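Local coordinates for Na-translocating NADH-quinone reductase subunit C NqrC (Shewanella oneidensis, PDB 4XHF), which binds flavin mononucleotide as the soluble part of subunit C of a bacterial sodium-translocating membrane complex, at residues R43-A48 and D61-S66; A49-G54 and F120-D125; S130-P135 and P153-I158; P69-L74 and D80-V85. All blocks are in the same frame, centred on the assembly; numbering follows the deposited sequence.

Contact 1: R43-A48 and D61-S66; sequences RYVLMA and DIFAKS
Two amide groups grip the carbonyl oxygen of Ile-62: Ser-66 N donates to Ile-62 O at 3.0 Å, one helical turn on, and Lys-65 N adds a weak bond to the same Ile-62 O at 3.4 Å. Across to 43-48 the contact is made by hydrocarbon. Phe-63 carries much of it; the axes of the two segments approach to 10.4 Å. Its CG stands anti to the backbone N (chi1 -176°), and this turn brings the end of the ring nearer to the other helix than the direction of its CB would suggest. The ring arrives edge-on: Phe-63 CE2 lies 4.0 Å from both CB and CG1 of Val-45, with CB in the ring plane, and the two side chains cross at about a right angle. A compact beta-branched valine suits this place, since it offers a broad flank to a ring edge. Leu-46, longer and more flexible, approaches the ring edge with CG and sets CD1 4.2 Å from Phe-63 CB and 4.3 Å from Ile-62 CG2. Phe-120 of strand 113-123 touches both Val-45 and Phe-63, so the sheet takes part in the same apolar cluster. Segments 43-48 and 61-66, inclined at 67°, belong to successive helices, 29-48 and 58-66, packed through an apolar seam against an antiparallel sheet.

Contact 2: A49-G54 and F120-D125; sequences ADVNLG and FKVFDD
Ala-49 and Val-122 lie 7.0 Å apart between CA atoms, and Val-51 and Asp-124 8.3 Å, so the chain leaving helix 29-48 passes beside strand 120-123 at side-chain distance, too far for backbone pairing. The helix ends in a Schellman motif, in which Asp-50 takes a positive phi of 61° and the chain turns out of the helix. Ala-49 before the turn and Val-51 after it both direct their CB atoms at the strand. Val-122 receives them. Its two methyls are shared out around the alanine: Ala-49 CB is 3.8 Å from Val-122 CG2 and equally 3.8 Å from Val-122 CG1, the small methyl resting against the fork of the valine. With chi1 at -173°, Val-122 has CG1 anti to the backbone N, and this same branch also meets Val-51, whose CG2 is 3.8 Å from Val-122 CG1. The two valines run past one another in opposite directions. Farther along the loop an Asx turn shapes the chain, Gly-54 N donating to Asn-52 OD1 at 2.7 Å, with the donor tilted out of the plane of the Asn-52 carbonyl; the positive phi of Gly-54 suits a residue without a side chain. Ser-131 and Val-133 of strand 129-139 also border Ala-49 and Val-122, while Leu-46 and Ile-62 border Val-51. Since methyl groups alone meet across the contact, its cohesion rests on dispersion and on the exclusion of water, and its specificity on shape: small Ala-49 where the backbones are closer, larger Val-51 where the loop stands farther off, both against Val-122.

Contact 3: S130-P135 and P153-I158; sequences SSVVVP and PDFNTI
A classic beta bulge at Ser-130 and Ser-131, which both face Val-122 on the adjoining strand, forms one side of this contact; the loop between strands 144-151 and 158-165 forms the other. Pro-153 leans on the bulged backbone, its CD 3.4 Å from Ser-130 O, a van der Waals approach for which a proline, with carbon in place of an amide hydrogen, is well suited. Two residues on, Phe-155 turns its ring edge to the strand: Phe-155 CE1 lies 3.7 Å from Val-132 CG2, which sits in the ring plane. One face of that ring is covered by Pro-153 O, 3.4 Å above the plane and over its centre. Phe-155 adopts a positive phi of 60°, and the Asx turn begun by Asp-154 holds the chain in this bend. Asp-154 OD1 accepts from Asn-156 N at 2.8 Å and from Thr-157 N at 3.0 Å, both from the same face of the carboxylate. The other oxygen, Asp-154 OD2, uses its syn lone pair to take the hydroxyl of Thr-157, OG1, at 2.8 Å. Aspartate suits the place because its second oxygen, also an acceptor, serves the threonine hydroxyl while the first takes both amides. Helix 241-249 completes the surroundings: Phe-244 stacks with Phe-155, Leu-247 touches the same ring, and Phe-243 packs on Val-132, so the helix joins the strand and the loop.

Contact 4: P69-L74 and D80-V85; sequences PLLINL and DSDANV
Leu-71 and Asp-80 belong to an antiparallel beta hairpin on the margin of the sheet, where strand 67-73 is followed by the short strand 79-80 and the chain then runs back alongside the first strand. The pairing is loose. Asp-80 N donates to Leu-71 O at 2.6 Å, but the bond is bent, with an N-H...O angle of 147°. A water molecule takes the place of a second direct bond, accepting from Leu-71 N at 3.1 Å and donating to Asp-80 O. Beyond the pair, Leu-71 extends CD2 to within 4.0 Å of Asp-82 CB. Asp-82 in turn shapes the return of the chain by an Asx turn, Asn-84 N donating to Asp-82 OD1 at 2.8 Å. Polar residues suit the turn end of the hairpin, where Asn-73 and Asp-80, both partly exposed, lie obliquely, amide and carboxylate planes 69° apart, and a second water links them weakly. Their stronger partners are nearby, Lys-78 in a salt bridge with Asp-80 and Thr-76 N bound to Asn-73 OD1. At the opposite end of the contact, one methyl of branched Val-85, CG1, rests 3.7 Å from CB of the puckered Pro-69 ring.

Overall arrangement
Contacts 1 and 2, whose centres are about 5 Å apart, form one continuous region: Leu-46 O probably accepts from Val-51 N, and Ser-66 O from Phe-123 N. Contact 3, about 12 Å from contact 2 centre to centre, continues along the sheet, strands 113-123 and 129-139 being neighbours. Contact 4 lies on the other flank of strand 113-123, about 19 Å from contact 2 between centres, and is tied to contact 1 where Phe-63 touches Pro-69. Contacts 3 and 4 do not touch, their nearest atoms being about 7 Å apart. None of the segments supplies a residue to the flavin mononucleotide pocket; together they join helices, loops and hairpin to the antiparallel sheet.

Contact 1: R43-A48 and D61-S66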
loop_
_atom_site.group_PDB
_atom_site.type_symbol
_atom_site.label_atom_id
_atom_site.label_comp_id
_atom_site.label_asym_id
_atom_site.label_seq_id
_atom_site.Cartn_x
_atom_site.Cartn_y
_atom_site.Cartn_z
ATOM N N ARG A 43 6.538 11.514 -1.521
ATOM C CA ARG A 43 7.712 10.891 -0.923
ATOM C C ARG A 43 7.429 9.431 -0.582
ATOM O O ARG A 43 8.242 8.558 -0.875
ATOM C CB ARG A 43 8.161 11.658 0.326
ATOM C CG ARG A 43 8.786 13.017 0.021
ATOM C CD ARG A 43 9.474 13.620 1.241
ATOM N NE ARG A 43 8.536 13.928 2.322
ATOM C CZ ARG A 43 7.929 15.101 2.493
ATOM N NH1 ARG A 43 8.142 16.110 1.656
ATOM N NH2 ARG A 43 7.101 15.268 3.513
ATOM N N TYR A 44 6.270 9.172 0.020
ATOM C CA TYR A 44 5.872 7.811 0.381
ATOM C C TYR A 44 5.897 6.885 -0.830
ATOM O O TYR A 44 6.434 5.779 -0.772
ATOM C CB TYR A 44 4.467 7.792 0.993
ATOM C CG TYR A 44 4.321 8.505 2.321
ATOM C CD1 TYR A 44 5.377 8.588 3.218
ATOM C CD2 TYR A 44 3.113 9.090 2.679
ATOM C CE1 TYR A 44 5.234 9.238 4.433
ATOM C CE2 TYR A 44 2.962 9.741 3.888
ATOM C CZ TYR A 44 4.023 9.813 4.761
ATOM O OH TYR A 44 3.870 10.462 5.965
ATOM N N VAL A 45 5.310 7.352 -1.928
ATOM C CA VAL A 45 5.178 6.550 -3.139
ATOM C C VAL A 45 6.545 6.233 -3.729
ATOM O O VAL A 45 6.817 5.092 -4.096
ATOM C CB VAL A 45 4.297 7.275 -4.187
ATOM C CG1 VAL A 45 4.345 6.575 -5.544
ATOM C CG2 VAL A 45 2.864 7.356 -3.693
ATOM N N LEU A 46 7.408 7.239 -3.811
ATOM C CA LEU A 46 8.743 7.042 -4.366
ATOM C C LEU A 46 9.571 6.133 -3.465
ATOM O O LEU A 46 10.321 5.288 -3.949
ATOM C CB LEU A 46 9.455 8.383 -4.560
ATOM C CG LEU A 46 8.874 9.316 -5.625
ATOM C CD1 LEU A 46 9.605 10.648 -5.598
ATOM C CD2 LEU A 46 8.942 8.697 -7.017
ATOM N N MET A 47 9.424 6.302 -2.155
ATOM C CA MET A 47 10.145 5.475 -1.197
ATOM C C MET A 47 9.729 4.015 -1.324
ATOM O O MET A 47 10.564 3.112 -1.267
ATOM C CB MET A 47 9.905 5.969 0.230
ATOM C CG MET A 47 10.733 7.193 0.600
ATOM S SD MET A 47 10.432 7.855 2.253
ATOM C CE MET A 47 9.329 6.636 2.970
ATOM N N ALA A 48 8.434 3.789 -1.501
ATOM C CA ALA A 48 7.914 2.437 -1.659
ATOM C C ALA A 48 8.396 1.820 -2.969
ATOM O O ALA A 48 8.724 0.636 -3.024
ATOM C CB ALA A 48 6.400 2.447 -1.604
ATOM N N ASP A 61 9.660 16.857 -8.931
ATOM C CA ASP A 61 9.930 16.737 -10.359
ATOM C C ASP A 61 10.073 15.272 -10.753
ATOM O O ASP A 61 9.626 14.858 -11.820
ATOM C CB ASP A 61 11.199 17.507 -10.737
ATOM C CG ASP A 61 11.218 18.922 -10.185
ATOM O OD1 ASP A 61 10.132 19.490 -9.946
ATOM O OD2 ASP A 61 12.326 19.467 -9.993
ATOM N N ILE A 62 10.706 14.493 -9.884
ATOM C CA ILE A 62 10.908 13.072 -10.132
ATOM C C ILE A 62 9.563 12.354 -10.146
ATOM O O ILE A 62 9.308 11.511 -11.004
ATOM C CB ILE A 62 11.843 12.450 -9.072
ATOM C CG1 ILE A 62 13.250 13.033 -9.225
ATOM C CG2 ILE A 62 11.896 10.925 -9.207
ATOM C CD1 ILE A 62 14.185 12.729 -8.081
ATOM N N PHE A 63 8.703 12.703 -9.196
ATOM C CA PHE A 63 7.367 12.126 -9.121
ATOM C C PHE A 63 6.573 12.459 -10.379
ATOM O O PHE A 63 5.976 11.580 -10.999
ATOM C CB PHE A 63 6.634 12.639 -7.879
ATOM C CG PHE A 63 5.279 12.019 -7.671
ATOM C CD1 PHE A 63 4.169 12.501 -8.345
ATOM C CD2 PHE A 63 5.114 10.963 -6.789
ATOM C CE1 PHE A 63 2.922 11.934 -8.152
ATOM C CE2 PHE A 63 3.868 10.395 -6.590
ATOM C CZ PHE A 63 2.772 10.881 -7.273
ATOM N N ALA A 64 6.581 13.733 -10.755
ATOM C CA ALA A 64 5.791 14.210 -11.883
ATOM C C ALA A 64 6.170 13.513 -13.187
ATOM O O ALA A 64 5.323 13.308 -14.056
ATOM C CB ALA A 64 5.951 15.715 -12.027
ATOM N N LYS A 65 7.440 13.145 -13.320
ATOM C CA LYS A 65 7.932 12.532 -14.547
ATOM C C LYS A 65 7.747 11.020 -14.556
ATOM O O LYS A 65 7.378 10.443 -15.578
ATOM C CB LYS A 65 9.412 12.863 -14.748
ATOM C CG LYS A 65 10.032 12.241 -15.996
ATOM C CD LYS A 65 9.236 12.591 -17.248
ATOM C CE LYS A 65 10.004 12.284 -18.524
ATOM N NZ LYS A 65 10.265 10.831 -18.729
ATOM N N SER A 66 8.002 10.385 -13.418
ATOM C CA SER A 66 8.099 8.929 -13.365
ATOM C C SER A 66 6.876 8.234 -12.768
ATOM O O SER A 66 6.844 7.005 -12.704
ATOM C CB SER A 66 9.343 8.529 -12.566
ATOM O OG SER A 66 10.522 8.981 -13.209
#

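Contact 2: A49-G54 and F120-D125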
loop_
_atom_site.group_PDB
_atom_site.type_symbol
_atom_site.label_atom_id
_atom_site.label_comp_id
_atom_site.label_asym_id
_atom_site.label_seq_id
_atom_site.Cartn_x
_atom_site.Cartn_y
_atom_site.Cartn_z
ATOM N N ALA A 49 8.452 2.635 -4.017
ATOM C CA ALA A 49 8.841 2.166 -5.344
ATOM C C ALA A 49 10.357 2.063 -5.498
ATOM O O ALA A 49 10.852 1.649 -6.547
ATOM C CB ALA A 49 8.273 3.091 -6.403
ATOM N N ASP A 50 11.084 2.444 -4.453
ATOM C CA ASP A 50 12.543 2.392 -4.456
ATOM C C ASP A 50 13.119 3.290 -5.554
ATOM O O ASP A 50 14.043 2.906 -6.272
ATOM C CB ASP A 50 13.026 0.947 -4.627
ATOM C CG ASP A 50 14.505 0.777 -4.321
ATOM O OD1 ASP A 50 15.104 1.686 -3.705
ATOM O OD2 ASP A 50 15.068 -0.273 -4.695
ATOM N N VAL A 51 12.550 4.487 -5.676
ATOM C CA VAL A 51 13.071 5.518 -6.568
ATOM C C VAL A 51 13.796 6.575 -5.737
ATOM O O VAL A 51 13.309 6.986 -4.684
ATOM C CB VAL A 51 11.943 6.177 -7.391
ATOM C CG1 VAL A 51 12.507 7.194 -8.370
ATOM C CG2 VAL A 51 11.151 5.118 -8.134
ATOM N N ASN A 52 14.964 7.009 -6.203
ATOM C CA ASN A 52 15.725 8.035 -5.498
ATOM C C ASN A 52 14.954 9.355 -5.471
ATOM O O ASN A 52 14.500 9.836 -6.508
ATOM C CB ASN A 52 17.096 8.232 -6.151
ATOM C CG ASN A 52 18.042 9.049 -5.290
ATOM O OD1 ASN A 52 17.976 10.277 -5.266
ATOM N ND2 ASN A 52 18.934 8.366 -4.581
ATOM N N LEU A 53 14.800 9.929 -4.281
ATOM C CA LEU A 53 14.030 11.161 -4.108
ATOM C C LEU A 53 14.806 12.398 -4.545
ATOM O O LEU A 53 14.248 13.493 -4.624
ATOM C CB LEU A 53 13.604 11.322 -2.646
ATOM C CG LEU A 53 12.272 10.692 -2.236
ATOM C CD1 LEU A 53 12.285 9.196 -2.462
ATOM C CD2 LEU A 53 11.966 11.004 -0.781
ATOM N N GLY A 54 16.095 12.227 -4.820
ATOM C CA GLY A 54 16.943 13.344 -5.190
ATOM C C GLY A 54 17.188 14.266 -4.012
ATOM O O GLY A 54 16.845 13.934 -2.878
ATOM N N PHE A 120 -0.755 4.147 -8.066
ATOM C CA PHE A 120 0.331 4.823 -8.767
ATOM C C PHE A 120 1.154 3.851 -9.604
ATOM O O PHE A 120 1.703 2.887 -9.079
ATOM C CB PHE A 120 1.248 5.531 -7.771
ATOM C CG PHE A 120 0.532 6.460 -6.839
ATOM C CD1 PHE A 120 0.004 5.994 -5.647
ATOM C CD2 PHE A 120 0.399 7.800 -7.149
ATOM C CE1 PHE A 120 -0.652 6.850 -4.785
ATOM C CE2 PHE A 120 -0.255 8.661 -6.293
ATOM C CZ PHE A 120 -0.781 8.186 -5.109
ATOM N N LYS A 121 1.231 4.111 -10.906
ATOM C CA LYS A 121 2.145 3.385 -11.779
ATOM C C LYS A 121 3.488 4.100 -11.777
ATOM O O LYS A 121 3.541 5.312 -11.972
ATOM C CB LYS A 121 1.595 3.289 -13.202
ATOM C CG LYS A 121 0.406 2.354 -13.360
ATOM C CD LYS A 121 -0.069 2.314 -14.804
ATOM C CE LYS A 121 -1.271 1.404 -14.977
ATOM N NZ LYS A 121 -1.747 1.386 -16.386
ATOM N N VAL A 122 4.563 3.350 -11.551
ATOM C CA VAL A 122 5.905 3.925 -11.471
ATOM C C VAL A 122 6.782 3.394 -12.601
ATOM O O VAL A 122 6.835 2.189 -12.841
ATOM C CB VAL A 122 6.567 3.614 -10.116
ATOM C CG1 VAL A 122 7.882 4.369 -9.978
ATOM C CG2 VAL A 122 5.622 3.966 -8.970
ATOM N N PHE A 123 7.469 4.307 -13.284
ATOM C CA PHE A 123 8.307 3.963 -14.430
ATOM C C PHE A 123 9.769 4.320 -14.172
ATOM O O PHE A 123 10.065 5.330 -13.534
ATOM C CB PHE A 123 7.810 4.687 -15.685
ATOM C CG PHE A 123 6.365 4.427 -16.005
ATOM C CD1 PHE A 123 6.002 3.369 -16.821
ATOM C CD2 PHE A 123 5.370 5.239 -15.489
ATOM C CE1 PHE A 123 4.675 3.127 -17.116
ATOM C CE2 PHE A 123 4.043 5.001 -15.781
ATOM C CZ PHE A 123 3.696 3.943 -16.595
ATOM N N ASP A 124 10.681 3.493 -14.672
ATOM C CA ASP A 124 12.102 3.791 -14.578
ATOM C C ASP A 124 12.472 4.832 -15.626
ATOM O O ASP A 124 11.616 5.285 -16.386
ATOM C CB ASP A 124 12.942 2.523 -14.756
ATOM C CG ASP A 124 12.644 1.793 -16.057
ATOM O OD1 ASP A 124 12.217 2.437 -17.038
ATOM O OD2 ASP A 124 12.846 0.561 -16.101
ATOM N N ASP A 125 13.746 5.199 -15.678
ATOM C CA ASP A 125 14.210 6.192 -16.639
ATOM C C ASP A 125 14.017 5.716 -18.078
ATOM O O ASP A 125 13.908 6.526 -18.999
ATOM C CB ASP A 125 15.681 6.521 -16.389
ATOM C CG ASP A 125 15.922 7.065 -14.997
ATOM O OD1 ASP A 125 15.132 6.735 -14.087
ATOM O OD2 ASP A 125 16.897 7.824 -14.812
#

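Contact 3: S130-P135 and P153-I158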
loop_
_atom_site.group_PDB
_atom_site.type_symbol
_atom_site.label_atom_id
_atom_site.label_comp_id
_atom_site.label_asym_id
_atom_site.label_seq_id
_atom_site.Cartn_x
_atom_site.Cartn_y
_atom_site.Cartn_z
ATOM N N SER A 130 8.014 0.067 -13.641
ATOM C CA SER A 130 8.924 -0.366 -12.587
ATOM C C SER A 130 8.153 -1.043 -11.460
ATOM O O SER A 130 8.560 -2.087 -10.954
ATOM C CB SER A 130 9.718 0.829 -12.054
ATOM O OG SER A 130 10.763 0.420 -11.190
ATOM N N SER A 131 7.033 -0.445 -11.076
ATOM C CA SER A 131 6.188 -1.007 -10.035
ATOM C C SER A 131 4.837 -0.314 -10.024
ATOM O O SER A 131 4.648 0.715 -10.672
ATOM C CB SER A 131 6.856 -0.880 -8.660
ATOM O OG SER A 131 6.959 0.475 -8.259
ATOM N N VAL A 132 3.896 -0.900 -9.294
ATOM C CA VAL A 132 2.617 -0.262 -9.030
ATOM C C VAL A 132 2.463 -0.134 -7.521
ATOM O O VAL A 132 2.509 -1.129 -6.797
ATOM C CB VAL A 132 1.434 -1.055 -9.626
ATOM C CG1 VAL A 132 0.124 -0.307 -9.409
ATOM C CG2 VAL A 132 1.655 -1.307 -11.112
ATOM N N VAL A 133 2.315 1.099 -7.052
ATOM C CA VAL A 133 2.162 1.368 -5.631
ATOM C C VAL A 133 0.683 1.518 -5.301
ATOM O O VAL A 133 -0.016 2.331 -5.910
ATOM C CB VAL A 133 2.924 2.639 -5.209
ATOM C CG1 VAL A 133 2.917 2.785 -3.695
ATOM C CG2 VAL A 133 4.355 2.602 -5.737
ATOM N N VAL A 134 0.215 0.726 -4.340
ATOM C CA VAL A 134 -1.185 0.755 -3.928
ATOM C C VAL A 134 -1.307 1.010 -2.429
ATOM O O VAL A 134 -0.456 0.579 -1.651
ATOM C CB VAL A 134 -1.908 -0.565 -4.275
ATOM C CG1 VAL A 134 -1.837 -0.831 -5.763
ATOM C CG2 VAL A 134 -1.315 -1.737 -3.497
ATOM N N PRO A 135 -2.369 1.716 -2.017
ATOM C CA PRO A 135 -2.620 1.936 -0.593
ATOM C C PRO A 135 -3.217 0.706 0.077
ATOM O O PRO A 135 -4.027 0.005 -0.528
ATOM C CB PRO A 135 -3.619 3.093 -0.591
ATOM C CG PRO A 135 -4.366 2.923 -1.867
ATOM C CD PRO A 135 -3.357 2.413 -2.856
ATOM N N PRO A 153 5.991 -5.614 -11.655
ATOM C CA PRO A 153 5.036 -5.882 -12.739
ATOM C C PRO A 153 4.524 -7.322 -12.813
ATOM O O PRO A 153 3.599 -7.576 -13.583
ATOM C CB PRO A 153 5.839 -5.536 -13.997
ATOM C CG PRO A 153 6.834 -4.544 -13.543
ATOM C CD PRO A 153 7.230 -5.009 -12.176
ATOM N N ASP A 154 5.109 -8.246 -12.051
ATOM C CA ASP A 154 4.537 -9.587 -11.940
ATOM C C ASP A 154 3.371 -9.562 -10.952
ATOM O O ASP A 154 2.620 -10.531 -10.833
ATOM C CB ASP A 154 5.596 -10.620 -11.512
ATOM C CG ASP A 154 6.203 -10.335 -10.143
ATOM O OD1 ASP A 154 5.703 -9.454 -9.412
ATOM O OD2 ASP A 154 7.193 -11.014 -9.790
ATOM N N PHE A 155 3.240 -8.438 -10.248
ATOM C CA PHE A 155 2.153 -8.215 -9.298
ATOM C C PHE A 155 2.175 -9.271 -8.198
ATOM O O PHE A 155 1.133 -9.752 -7.748
ATOM C CB PHE A 155 0.809 -8.204 -10.028
ATOM C CG PHE A 155 0.735 -7.180 -11.124
ATOM C CD1 PHE A 155 1.112 -5.868 -10.889
ATOM C CD2 PHE A 155 0.314 -7.533 -12.393
ATOM C CE1 PHE A 155 1.054 -4.924 -11.895
ATOM C CE2 PHE A 155 0.255 -6.593 -13.404
ATOM C CZ PHE A 155 0.627 -5.288 -13.154
ATOM N N ASN A 156 3.385 -9.611 -7.768
ATOM C CA ASN A 156 3.598 -10.605 -6.726
ATOM C C ASN A 156 4.784 -10.212 -5.851
ATOM O O ASN A 156 4.677 -10.161 -4.626
ATOM C CB ASN A 156 3.827 -11.985 -7.348
ATOM C CG ASN A 156 3.832 -13.098 -6.321
ATOM O OD1 ASN A 156 3.379 -12.921 -5.192
ATOM N ND2 ASN A 156 4.336 -14.260 -6.717
ATOM N N THR A 157 5.911 -9.916 -6.493
ATOM C CA THR A 157 7.124 -9.531 -5.781
ATOM C C THR A 157 6.999 -8.111 -5.231
ATOM O O THR A 157 6.688 -7.172 -5.965
ATOM C CB THR A 157 8.364 -9.622 -6.697
ATOM O OG1 THR A 157 8.459 -10.942 -7.245
ATOM C CG2 THR A 157 9.640 -9.309 -5.926
ATOM N N ILE A 158 7.240 -7.966 -3.933
ATOM C CA ILE A 158 7.154 -6.673 -3.272
ATOM C C ILE A 158 8.404 -5.832 -3.539
ATOM O O ILE A 158 9.527 -6.288 -3.324
ATOM C CB ILE A 158 6.959 -6.846 -1.756
ATOM C CG1 ILE A 158 5.672 -7.630 -1.481
ATOM C CG2 ILE A 158 6.913 -5.489 -1.059
ATOM C CD1 ILE A 158 5.512 -8.070 -0.046
#

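Contact 4: P69-L74 and D80-V85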
loop_
_atom_site.group_PDB
_atom_site.type_symbol
_atom_site.label_atom_id
_atom_site.label_comp_id
_atom_site.label_asym_id
_atom_site.label_seq_id
_atom_site.Cartn_x
_atom_site.Cartn_y
_atom_site.Cartn_z
ATOM N N PRO A 69 -0.445 8.910 -11.338
ATOM C CA PRO A 69 -1.527 8.620 -10.391
ATOM C C PRO A 69 -2.805 8.198 -11.104
ATOM O O PRO A 69 -3.131 8.743 -12.159
ATOM C CB PRO A 69 -1.723 9.951 -9.653
ATOM C CG PRO A 69 -0.477 10.730 -9.902
ATOM C CD PRO A 69 -0.014 10.315 -11.260
ATOM N N LEU A 70 -3.509 7.232 -10.526
ATOM C CA LEU A 70 -4.735 6.710 -11.111
ATOM C C LEU A 70 -5.791 6.478 -10.050
ATOM O O LEU A 70 -5.494 5.977 -8.969
ATOM C CB LEU A 70 -4.469 5.395 -11.843
ATOM C CG LEU A 70 -3.604 5.449 -13.097
ATOM C CD1 LEU A 70 -3.233 4.045 -13.525
ATOM C CD2 LEU A 70 -4.341 6.165 -14.208
ATOM N N LEU A 71 -7.024 6.852 -10.369
ATOM C CA LEU A 71 -8.172 6.474 -9.563
ATOM C C LEU A 71 -8.859 5.322 -10.280
ATOM O O LEU A 71 -9.290 5.471 -11.421
ATOM C CB LEU A 71 -9.124 7.656 -9.369
ATOM C CG LEU A 71 -10.289 7.443 -8.399
ATOM C CD1 LEU A 71 -9.785 7.237 -6.974
ATOM C CD2 LEU A 71 -11.265 8.612 -8.469
ATOM N N ILE A 72 -8.943 4.172 -9.619
ATOM C CA ILE A 72 -9.492 2.976 -10.245
ATOM C C ILE A 72 -10.687 2.450 -9.467
ATOM O O ILE A 72 -10.748 2.563 -8.243
ATOM C CB ILE A 72 -8.424 1.858 -10.369
ATOM C CG1 ILE A 72 -7.907 1.433 -8.992
ATOM C CG2 ILE A 72 -7.273 2.325 -11.247
ATOM C CD1 ILE A 72 -8.532 0.158 -8.470
ATOM N N ASN A 73 -11.642 1.886 -10.197
ATOM C CA ASN A 73 -12.784 1.218 -9.596
ATOM C C ASN A 73 -12.381 -0.173 -9.125
ATOM O O ASN A 73 -11.992 -1.020 -9.927
ATOM C CB ASN A 73 -13.934 1.130 -10.597
ATOM C CG ASN A 73 -15.205 0.599 -9.977
ATOM O OD1 ASN A 73 -15.370 -0.606 -9.803
ATOM N ND2 ASN A 73 -16.117 1.502 -9.642
ATOM N N LEU A 74 -12.473 -0.401 -7.821
ATOM C CA LEU A 74 -11.990 -1.641 -7.227
ATOM C C LEU A 74 -12.748 -2.872 -7.717
ATOM O O LEU A 74 -12.157 -3.935 -7.901
ATOM C CB LEU A 74 -12.076 -1.552 -5.702
ATOM C CG LEU A 74 -10.999 -0.688 -5.040
ATOM C CD1 LEU A 74 -11.373 -0.367 -3.604
ATOM C CD2 LEU A 74 -9.647 -1.383 -5.092
ATOM N N ASP A 80 -11.169 5.341 -13.151
ATOM C CA ASP A 80 -12.155 6.404 -12.972
ATOM C C ASP A 80 -11.492 7.778 -13.045
ATOM O O ASP A 80 -10.293 7.915 -12.804
ATOM C CB ASP A 80 -12.888 6.248 -11.638
ATOM C CG ASP A 80 -13.879 5.097 -11.644
ATOM O OD1 ASP A 80 -14.184 4.566 -12.734
ATOM O OD2 ASP A 80 -14.364 4.728 -10.556
ATOM N N SER A 81 -12.291 8.790 -13.367
ATOM C CA SER A 81 -11.783 10.132 -13.620
ATOM C C SER A 81 -11.903 11.032 -12.395
ATOM O O SER A 81 -12.901 10.989 -11.676
ATOM C CB SER A 81 -12.538 10.762 -14.794
ATOM O OG SER A 81 -12.549 9.903 -15.920
ATOM N N ASP A 82 -10.882 11.852 -12.165
ATOM C CA ASP A 82 -10.926 12.860 -11.112
ATOM C C ASP A 82 -10.041 14.037 -11.500
ATOM O O ASP A 82 -8.943 13.853 -12.022
ATOM C CB ASP A 82 -10.482 12.276 -9.770
ATOM C CG ASP A 82 -10.812 13.186 -8.600
ATOM O OD1 ASP A 82 -10.094 14.189 -8.403
ATOM O OD2 ASP A 82 -11.788 12.896 -7.875
ATOM N N ALA A 83 -10.531 15.245 -11.247
ATOM C CA ALA A 83 -9.827 16.456 -11.644
ATOM C C ALA A 83 -8.513 16.626 -10.881
ATOM O O ALA A 83 -7.532 17.130 -11.430
ATOM C CB ALA A 83 -10.719 17.665 -11.433
ATOM N N ASN A 84 -8.500 16.201 -9.619
ATOM C CA ASN A 84 -7.311 16.303 -8.774
ATOM C C ASN A 84 -7.060 15.007 -8.013
ATOM O O ASN A 84 -7.362 14.905 -6.823
ATOM C CB ASN A 84 -7.447 17.469 -7.791
ATOM C CG ASN A 84 -7.390 18.819 -8.477
ATOM O OD1 ASN A 84 -6.323 19.275 -8.889
ATOM N ND2 ASN A 84 -8.540 19.472 -8.593
ATOM N N VAL A 85 -6.495 14.029 -8.712
ATOM C CA VAL A 85 -6.278 12.697 -8.160
ATOM C C VAL A 85 -5.398 12.737 -6.909
ATOM O O VAL A 85 -5.635 11.995 -5.959
ATOM C CB VAL A 85 -5.645 11.760 -9.224
ATOM C CG1 VAL A 85 -5.279 10.403 -8.630
ATOM C CG2 VAL A 85 -6.598 11.569 -10.394
HETATM O O HOH W 1 -7.831 8.201 -13.015
HETATM O O HOH W 2 -16.848 4.417 -8.360
#